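Local structure of outer surface protein (Bacillus cereus ATCC 14579, 1X7F) at residues T179-P182 against Y183-I187. The protein is of unknown function but is probably a 6-phospho-N-acetylmuramidase that hydrolyses the disaccharide MurNAc-6-phosphate–GlcNAc in cell-wall recycling. Sequence-based numbering, arbitrary orientation.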
loop_
_atom_site.group_PDB
_atom_site.type_symbol
_atom_site.label_atom_id
_atom_site.label_comp_id
_atom_site.label_asym_id
_atom_site.label_seq_id
_atom_site.Cartn_x
_atom_site.Cartn_y
_atom_site.Cartn_z
ATOM N N THR A 179 -4.142 14.353 12.141
ATOM C CA THR A 179 -5.004 13.443 12.902
ATOM C C THR A 179 -4.949 12.012 12.417
ATOM O O THR A 179 -5.629 11.158 12.976
ATOM C CB THR A 179 -6.476 13.924 12.961
ATOM O OG1 THR A 179 -7.044 13.873 11.644
ATOM C CG2 THR A 179 -6.556 15.384 13.412
ATOM N N GLY A 180 -4.157 11.743 11.381
ATOM C CA GLY A 180 -3.944 10.386 10.905
ATOM C C GLY A 180 -3.254 9.532 11.950
ATOM O O GLY A 180 -2.717 10.061 12.940
ATOM N N LEU A 181 -3.261 8.212 11.731
ATOM C CA LEU A 181 -2.712 7.266 12.715
ATOM C C LEU A 181 -1.183 7.317 12.785
ATOM O O LEU A 181 -0.536 7.500 11.749
ATOM C CB LEU A 181 -3.151 5.821 12.399
ATOM C CG LEU A 181 -4.658 5.545 12.294
ATOM C CD1 LEU A 181 -4.928 4.042 12.138
ATOM C CD2 LEU A 181 -5.435 6.159 13.490
ATOM N N PRO A 182 -0.615 7.159 13.987
ATOM C CA PRO A 182 0.830 6.976 14.131
ATOM C C PRO A 182 1.213 5.559 13.755
ATOM O O PRO A 182 0.371 4.649 13.792
ATOM C CB PRO A 182 1.085 7.235 15.632
ATOM C CG PRO A 182 -0.201 6.881 16.309
ATOM C CD PRO A 182 -1.295 7.190 15.303
ATOM N N TYR A 183 2.479 5.383 13.393
ATOM C CA TYR A 183 2.942 4.118 12.869
ATOM C C TYR A 183 2.744 2.918 13.808
ATOM O O TYR A 183 2.164 1.915 13.411
ATOM C CB TYR A 183 4.412 4.197 12.413
ATOM C CG TYR A 183 4.826 2.925 11.722
ATOM C CD1 TYR A 183 4.380 2.645 10.432
ATOM C CD2 TYR A 183 5.627 1.982 12.370
ATOM C CE1 TYR A 183 4.744 1.479 9.794
ATOM C CE2 TYR A 183 6.001 0.799 11.737
ATOM C CZ TYR A 183 5.554 0.557 10.458
ATOM O OH TYR A 183 5.904 -0.601 9.827
ATOM N N ASP A 184 3.249 2.997 15.031
ATOM C CA ASP A 184 3.165 1.834 15.923
ATOM C C ASP A 184 1.714 1.447 16.242
ATOM O O ASP A 184 1.400 0.261 16.324
ATOM C CB ASP A 184 3.978 2.041 17.210
ATOM C CG ASP A 184 5.496 2.040 16.970
ATOM O OD1 ASP A 184 5.997 1.444 15.977
ATOM O OD2 ASP A 184 6.278 2.614 17.759
ATOM N N TYR A 185 0.845 2.441 16.428
ATOM C CA TYR A 185 -0.573 2.184 16.678
ATOM C C TYR A 185 -1.211 1.473 15.477
ATOM O O TYR A 185 -1.935 0.486 15.641
ATOM C CB TYR A 185 -1.322 3.488 17.036
ATOM C CG TYR A 185 -2.814 3.318 17.251
ATOM C CD1 TYR A 185 -3.317 2.893 18.482
ATOM C CD2 TYR A 185 -3.726 3.584 16.221
ATOM C CE1 TYR A 185 -4.677 2.736 18.687
ATOM C CE2 TYR A 185 -5.098 3.422 16.412
ATOM C CZ TYR A 185 -5.563 2.990 17.642
ATOM O OH TYR A 185 -6.913 2.824 17.847
ATOM N N PHE A 186 -0.933 1.990 14.279
ATOM C CA PHE A 186 -1.433 1.440 13.017
ATOM C C PHE A 186 -1.069 -0.036 12.824
ATOM O O PHE A 186 -1.876 -0.828 12.320
ATOM C CB PHE A 186 -0.893 2.285 11.858
ATOM C CG PHE A 186 -0.975 1.615 10.508
ATOM C CD1 PHE A 186 -2.125 1.729 9.728
ATOM C CD2 PHE A 186 0.094 0.877 10.018
ATOM C CE1 PHE A 186 -2.207 1.119 8.494
ATOM C CE2 PHE A 186 0.019 0.259 8.768
ATOM C CZ PHE A 186 -1.136 0.385 8.010
ATOM N N ILE A 187 0.154 -0.392 13.217
ATOM C CA ILE A 187 0.633 -1.769 13.156
ATOM C C ILE A 187 -0.095 -2.674 14.154
ATOM O O ILE A 187 -0.555 -3.749 13.777
ATOM C CB ILE A 187 2.178 -1.807 13.345
ATOM C CG1 ILE A 187 2.906 -1.118 12.166
ATOM C CG2 ILE A 187 2.683 -3.241 13.604
ATOM C CD1 ILE A 187 2.847 -1.843 10.797
#
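The ring of Y185 receives L181 and P182 obliquely: CD2 of L181 comes within 4.0 Å of Y185 CE2, while P182 meets the root of the tyrosine, its CG 3.6 Å from Y185 CB. The other methyl branch of L181, CD1, lies at the edge of the F186 ring, near its plane, so the forked leucine end spans two aromatic residues. One face of the Y183 ring is covered by I187, one helical turn on, whose CG1 sits 3.5 Å above the plane and displaced toward the rim.

With CG anti to the backbone N (chi1 177°), the Y185 side chain extends out from the side of the helix, where it lies across L181 and P182. Its hydroxyl is tied down at the far end by S148 O and the backbone N of D150. F186 has the same kind of first torsion, and its ring runs on to stack with H171, which L181 also touches, while L181 CB and F186 CB are 4.2 Å apart. The Y183 hydroxyl bonds to that of Y374.

The backbone closes the turn: F186 N donates to P182 O over 3.0 Å, nearly straight at 162°, and I187 N to Y183 O follows. P182 is thus the N-cap residue, its carbonyl accepting the first i to i+4 bond of helix 183-195. L181 (N') and F186 (N4) bracket the N-cap as a hydrophobic staple at the start of this helix, which links parallel strands 167-170 and 201-204 in a beta-alpha-beta unit of the eight-stranded TIM-barrel-like domain.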